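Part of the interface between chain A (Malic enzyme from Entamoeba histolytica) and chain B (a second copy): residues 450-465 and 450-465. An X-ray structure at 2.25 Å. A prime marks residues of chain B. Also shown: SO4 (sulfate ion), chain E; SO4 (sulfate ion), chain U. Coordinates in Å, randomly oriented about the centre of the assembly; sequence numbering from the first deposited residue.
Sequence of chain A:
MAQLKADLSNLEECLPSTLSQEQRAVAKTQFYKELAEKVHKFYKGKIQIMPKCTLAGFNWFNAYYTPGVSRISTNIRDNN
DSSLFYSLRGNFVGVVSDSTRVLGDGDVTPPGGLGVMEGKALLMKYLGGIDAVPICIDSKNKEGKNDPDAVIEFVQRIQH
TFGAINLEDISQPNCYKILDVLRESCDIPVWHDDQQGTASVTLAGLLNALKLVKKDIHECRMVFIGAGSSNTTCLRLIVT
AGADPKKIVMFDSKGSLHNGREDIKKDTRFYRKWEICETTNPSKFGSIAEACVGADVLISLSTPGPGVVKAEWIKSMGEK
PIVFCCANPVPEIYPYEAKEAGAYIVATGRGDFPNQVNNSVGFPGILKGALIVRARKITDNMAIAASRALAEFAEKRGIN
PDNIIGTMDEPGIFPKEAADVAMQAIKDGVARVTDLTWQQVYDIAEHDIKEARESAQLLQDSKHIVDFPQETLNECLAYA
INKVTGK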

# COMPACT_ATOMS: atom_id res chain seq x y z
N LYS A 450 15.29 10.86 9.44
CA LYS A 450 16.71 10.44 9.35
C LYS A 450 16.92 8.95 9.02
O LYS A 450 17.73 8.61 8.18
CB LYS A 450 17.44 10.82 10.66
CG LYS A 450 18.90 10.33 10.80
CD LYS A 450 19.46 10.63 12.25
CE LYS A 450 20.31 9.48 12.84
NZ LYS A 450 19.44 8.23 13.12
N GLU A 451 16.19 8.06 9.68
CA GLU A 451 16.24 6.65 9.34
C GLU A 451 15.77 6.39 7.89
O GLU A 451 16.34 5.55 7.18
CB GLU A 451 15.35 5.84 10.30
CG GLU A 451 16.04 5.33 11.62
CD GLU A 451 17.43 4.72 11.38
OE1 GLU A 451 17.54 3.68 10.68
OE2 GLU A 451 18.44 5.31 11.86
N ALA A 452 14.75 7.11 7.45
CA ALA A 452 14.18 6.88 6.12
C ALA A 452 15.14 7.37 5.06
O ALA A 452 15.40 6.66 4.08
CB ALA A 452 12.78 7.58 5.98
N ARG A 453 15.68 8.57 5.28
CA ARG A 453 16.65 9.16 4.36
C ARG A 453 17.92 8.36 4.22
O ARG A 453 18.37 8.04 3.08
CB ARG A 453 16.92 10.63 4.72
CG ARG A 453 15.66 11.46 4.60
CD ARG A 453 15.80 12.96 5.07
NE ARG A 453 16.67 13.75 4.20
CZ ARG A 453 16.26 14.39 3.11
NH1 ARG A 453 14.98 14.34 2.73
NH2 ARG A 453 17.11 15.10 2.40
N GLU A 454 18.47 7.95 5.37
CA GLU A 454 19.69 7.15 5.38
C GLU A 454 19.44 5.75 4.85
O GLU A 454 20.30 5.17 4.21
CB GLU A 454 20.30 7.09 6.80
CG GLU A 454 20.73 8.46 7.33
CD GLU A 454 21.29 8.43 8.78
OE1 GLU A 454 21.25 7.35 9.48
OE2 GLU A 454 21.75 9.51 9.23
N SER A 455 18.29 5.18 5.13
CA SER A 455 18.00 3.89 4.49
C SER A 455 18.00 4.02 2.98
O SER A 455 18.66 3.25 2.26
CB SER A 455 16.65 3.38 4.92
OG SER A 455 16.72 3.07 6.27
N ALA A 456 17.27 5.02 2.50
CA ALA A 456 17.21 5.29 1.05
C ALA A 456 18.61 5.56 0.44
O ALA A 456 18.95 5.06 -0.63
CB ALA A 456 16.23 6.42 0.77
N GLN A 457 19.44 6.33 1.16
CA GLN A 457 20.77 6.69 0.64
C GLN A 457 21.65 5.47 0.54
O GLN A 457 22.34 5.29 -0.44
CB GLN A 457 21.42 7.82 1.49
CG GLN A 457 20.78 9.26 1.25
CD GLN A 457 20.75 10.16 2.54
OE1 GLN A 457 21.47 9.88 3.55
NE2 GLN A 457 19.92 11.24 2.51
N LEU A 458 21.55 4.59 1.54
CA LEU A 458 22.32 3.38 1.56
C LEU A 458 21.95 2.51 0.38
O LEU A 458 22.82 1.90 -0.18
CB LEU A 458 22.10 2.62 2.87
CG LEU A 458 22.95 1.37 3.16
CD1 LEU A 458 24.46 1.69 2.95
CD2 LEU A 458 22.73 0.88 4.57
N LEU A 459 20.67 2.45 0.02
CA LEU A 459 20.23 1.58 -1.08
C LEU A 459 20.79 2.05 -2.43
O LEU A 459 21.20 1.22 -3.25
CB LEU A 459 18.69 1.44 -1.08
CG LEU A 459 18.12 0.60 0.06
CD1 LEU A 459 16.66 0.42 -0.05
CD2 LEU A 459 18.76 -0.83 0.13
N GLN A 460 20.79 3.37 -2.67
CA GLN A 460 21.51 4.00 -3.81
C GLN A 460 23.04 3.81 -3.79
O GLN A 460 23.62 3.33 -4.77
CB GLN A 460 21.22 5.52 -3.87
CG GLN A 460 19.77 5.84 -3.86
CD GLN A 460 19.51 7.27 -3.76
OE1 GLN A 460 19.69 8.01 -4.72
NE2 GLN A 460 19.14 7.71 -2.58
N ASP A 461 23.69 4.18 -2.67
CA ASP A 461 25.15 4.08 -2.58
C ASP A 461 25.59 2.65 -2.85
O ASP A 461 26.54 2.43 -3.57
CB ASP A 461 25.67 4.57 -1.24
CG ASP A 461 25.43 6.05 -1.03
OD1 ASP A 461 25.16 6.73 -2.02
OD2 ASP A 461 25.52 6.52 0.13
N SER A 462 24.86 1.69 -2.27
CA SER A 462 24.95 0.25 -2.62
C SER A 462 24.64 -0.22 -4.03
O SER A 462 24.84 -1.37 -4.32
CB SER A 462 23.97 -0.55 -1.76
OG SER A 462 24.73 -1.03 -0.69
N LYS A 463 24.06 0.62 -4.87
CA LYS A 463 23.74 0.16 -6.23
C LYS A 463 22.53 -0.75 -6.27
O LYS A 463 22.28 -1.38 -7.31
CB LYS A 463 24.90 -0.62 -6.86
CG LYS A 463 25.76 0.14 -7.81
CD LYS A 463 26.56 1.26 -7.17
CE LYS A 463 27.83 1.50 -8.02
NZ LYS A 463 28.13 3.00 -8.15
N HIS A 464 21.78 -0.84 -5.18
CA HIS A 464 20.52 -1.58 -5.32
C HIS A 464 19.49 -0.72 -6.08
O HIS A 464 18.63 -1.26 -6.76
CB HIS A 464 20.00 -2.07 -3.98
CG HIS A 464 20.78 -3.21 -3.44
ND1 HIS A 464 20.85 -4.42 -4.10
CD2 HIS A 464 21.59 -3.31 -2.36
CE1 HIS A 464 21.63 -5.24 -3.42
NE2 HIS A 464 22.06 -4.60 -2.34
N ILE A 465 19.57 0.59 -5.89
CA ILE A 465 18.98 1.55 -6.80
C ILE A 465 20.11 2.00 -7.77
O ILE A 465 21.11 2.59 -7.37
CB ILE A 465 18.33 2.71 -6.03
CG1 ILE A 465 17.19 2.20 -5.12
CG2 ILE A 465 17.75 3.70 -6.95
CD1 ILE A 465 16.89 3.17 -3.94
N LYS B 450 16.46 -11.66 -5.72
CA LYS B 450 17.81 -11.37 -5.20
C LYS B 450 17.93 -9.93 -4.76
O LYS B 450 18.51 -9.67 -3.70
CB LYS B 450 18.90 -11.66 -6.23
CG LYS B 450 19.03 -13.13 -6.56
CD LYS B 450 20.22 -13.42 -7.50
CE LYS B 450 20.87 -14.77 -7.13
NZ LYS B 450 21.21 -15.62 -8.35
N GLU B 451 17.42 -9.00 -5.59
CA GLU B 451 17.47 -7.59 -5.25
C GLU B 451 16.68 -7.34 -3.99
O GLU B 451 17.10 -6.57 -3.08
CB GLU B 451 16.93 -6.72 -6.40
CG GLU B 451 17.93 -6.43 -7.50
CD GLU B 451 19.20 -5.73 -6.92
OE1 GLU B 451 19.04 -4.73 -6.18
OE2 GLU B 451 20.33 -6.25 -7.15
N ALA B 452 15.53 -8.00 -3.87
CA ALA B 452 14.73 -7.74 -2.64
C ALA B 452 15.49 -8.26 -1.40
O ALA B 452 15.51 -7.61 -0.35
CB ALA B 452 13.37 -8.42 -2.76
N ARG B 453 16.07 -9.45 -1.52
CA ARG B 453 16.69 -10.10 -0.36
C ARG B 453 18.01 -9.38 0.01
O ARG B 453 18.34 -9.26 1.20
CB ARG B 453 16.93 -11.59 -0.65
CG ARG B 453 15.53 -12.35 -0.82
CD ARG B 453 15.63 -13.78 -1.30
NE ARG B 453 16.25 -14.62 -0.31
CZ ARG B 453 15.61 -15.27 0.65
NH1 ARG B 453 14.27 -15.20 0.78
NH2 ARG B 453 16.33 -16.00 1.50
N GLU B 454 18.71 -8.85 -0.97
CA GLU B 454 19.98 -8.19 -0.66
C GLU B 454 19.76 -6.81 -0.01
O GLU B 454 20.43 -6.48 0.96
CB GLU B 454 20.92 -8.17 -1.86
CG GLU B 454 21.46 -9.57 -2.19
CD GLU B 454 22.04 -9.64 -3.57
OE1 GLU B 454 22.22 -8.59 -4.24
OE2 GLU B 454 22.30 -10.78 -4.02
N SER B 455 18.75 -6.07 -0.49
CA SER B 455 18.37 -4.80 0.10
C SER B 455 17.98 -4.95 1.54
O SER B 455 18.45 -4.21 2.42
CB SER B 455 17.17 -4.17 -0.64
OG SER B 455 17.45 -4.04 -2.01
N ALA B 456 17.12 -5.91 1.80
CA ALA B 456 16.66 -6.09 3.17
C ALA B 456 17.79 -6.53 4.19
O ALA B 456 17.76 -6.19 5.41
CB ALA B 456 15.48 -7.08 3.17
N GLN B 457 18.71 -7.34 3.69
CA GLN B 457 19.89 -7.79 4.44
C GLN B 457 20.82 -6.62 4.73
O GLN B 457 21.28 -6.52 5.85
CB GLN B 457 20.69 -8.88 3.71
CG GLN B 457 20.21 -10.30 4.16
CD GLN B 457 20.70 -10.73 5.57
OE1 GLN B 457 21.51 -10.05 6.24
NE2 GLN B 457 20.23 -11.91 6.01
N LEU B 458 21.06 -5.78 3.71
CA LEU B 458 21.84 -4.58 3.85
C LEU B 458 21.30 -3.69 4.95
O LEU B 458 22.08 -3.16 5.77
CB LEU B 458 21.86 -3.80 2.54
CG LEU B 458 22.89 -2.68 2.46
CD1 LEU B 458 24.30 -3.13 2.87
CD2 LEU B 458 22.96 -2.13 1.03
N LEU B 459 19.97 -3.52 4.96
CA LEU B 459 19.30 -2.71 5.97
C LEU B 459 19.41 -3.35 7.37
O LEU B 459 19.43 -2.65 8.41
CB LEU B 459 17.85 -2.46 5.56
CG LEU B 459 17.72 -1.62 4.26
CD1 LEU B 459 16.31 -1.63 3.73
CD2 LEU B 459 18.23 -0.16 4.45
N GLN B 460 19.49 -4.68 7.41
CA GLN B 460 19.78 -5.32 8.69
C GLN B 460 21.25 -5.17 9.12
O GLN B 460 21.50 -4.74 10.24
CB GLN B 460 19.36 -6.77 8.67
CG GLN B 460 17.88 -6.93 8.91
CD GLN B 460 17.47 -8.28 8.48
OE1 GLN B 460 17.24 -9.14 9.30
NE2 GLN B 460 17.48 -8.51 7.17
N ASP B 461 22.21 -5.48 8.26
CA ASP B 461 23.64 -5.37 8.70
C ASP B 461 23.98 -3.96 9.23
O ASP B 461 24.78 -3.80 10.18
CB ASP B 461 24.59 -5.80 7.58
CG ASP B 461 24.34 -7.26 7.12
OD1 ASP B 461 23.70 -8.00 7.86
OD2 ASP B 461 24.77 -7.67 6.03
N SER B 462 23.35 -2.95 8.65
CA SER B 462 23.64 -1.57 8.98
C SER B 462 22.85 -1.10 10.20
O SER B 462 23.09 -0.03 10.68
CB SER B 462 23.22 -0.73 7.80
OG SER B 462 21.83 -0.83 7.65
N LYS B 463 21.90 -1.91 10.70
CA LYS B 463 21.15 -1.53 11.89
C LYS B 463 20.14 -0.35 11.68
O LYS B 463 19.67 0.30 12.64
CB LYS B 463 22.12 -1.25 13.07
CG LYS B 463 23.13 -2.42 13.46
CD LYS B 463 22.41 -3.85 13.59
CE LYS B 463 23.22 -4.99 12.84
NZ LYS B 463 22.54 -6.34 12.68
N HIS B 464 19.78 -0.09 10.42
CA HIS B 464 18.52 0.59 10.16
C HIS B 464 17.40 -0.30 10.59
O HIS B 464 16.39 0.17 11.08
CB HIS B 464 18.42 1.15 8.74
CG HIS B 464 19.46 2.20 8.46
ND1 HIS B 464 19.50 3.39 9.16
CD2 HIS B 464 20.52 2.22 7.62
CE1 HIS B 464 20.53 4.11 8.73
NE2 HIS B 464 21.18 3.41 7.81
N ILE B 465 17.63 -1.60 10.53
CA ILE B 465 16.76 -2.51 11.24
C ILE B 465 17.54 -2.97 12.49
O ILE B 465 18.57 -3.66 12.38
CB ILE B 465 16.21 -3.70 10.31
CG1 ILE B 465 15.29 -3.14 9.22
CG2 ILE B 465 15.41 -4.72 11.15
CD1 ILE B 465 15.03 -4.12 8.10
S SO4 E . 20.32 14.31 4.34
O1 SO4 E . 20.42 14.94 5.66
O2 SO4 E . 21.59 13.65 4.03
O3 SO4 E . 19.21 13.34 4.44
O4 SO4 E . 20.06 15.29 3.28
S SO4 U . 19.79 -16.04 0.45
O1 SO4 U . 20.61 -15.53 1.56
O2 SO4 U . 20.66 -16.43 -0.67
O3 SO4 U . 18.98 -17.18 0.90
O4 SO4 U . 18.93 -14.98 -0.08
O HOH W 1 22.59 -4.62 -7.56

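Two copies of one segment, a helix followed by a Schellman turn, meet with their helix directions 126° apart and their axes 10.4 Å from each other at closest approach; the histidine just past each turn packs against the partner helix. At the start of the chain A stretch, Lys450 NZ forms a salt bridge with Glu451 OE2 at 3.3 Å, a weak hydrogen bond. Glu451 leaves its backbone sideways to the contact, but chi1 and chi2, both m, bring its carboxylate to the partner. There His464′ ND1 donates a very short hydrogen bond to Glu451 OE1, 2.5 Å long; Glu451 OE2 lies 3.5 Å from His464′ ND1 at a poor angle and is not bonded to it. Arg453 takes no part in the contact: its NE donates to sulfate O3 (chain E) at 2.6 Å. Glu454 points toward the partner, with Glu454 OE1 3.4 Å from His464′ CE1. Ser455 is buried, and its hydroxyl is turned back into its own helix, Ser455 OG donating to Glu451 O at 2.7 Å. Toward chain B it makes packing contacts, with Ser455 OG 3.6 Å from His464′ CB and Ser455 CB 3.9 Å from Leu459′ CD2. The His464′ ring lays one face over the backbone at Glu454 C and Ser455 N, while its edge meets Glu451 OE1 and Leu458 CD2.

Gln457 NE2 donates to sulfate O3 (chain E) at 2.9 Å. Leu458 points toward the partner and meets its own counterpart, Leu458 CG lying 4.1 Å from Leu458′ CD2. Leu459 starts out sideways, yet its end reaches across: Leu459 CD1 approaches Leu459′ CD1 to 4.3 Å, and Leu459 CD2 lies 3.8 Å from Ser455′ CB. These leucines form the apolar middle of the contact. The helix then gives way to the turn, where Lys463 adopts positive phi and Lys463 N bonds to Gln460 O at 2.7 Å. A water links the chains here, donating to Lys463 O at 3.3 Å and to Glu451′ OE2 at 2.8 Å.

Just past the turn, His464 points toward chain B and has the largest covered area in its stretch, 103 Å². It repeats the opening interaction with the chains exchanged: His464 ND1 donates to Glu451′ OE1 at 2.8 Å. Ser455′ OG sits over one face of the ring, 3.7 Å from His464 CG, and Leu458′ CD2 lies at its edge, 3.8 Å from His464 CD2. Ile465 points away and leaves the interface.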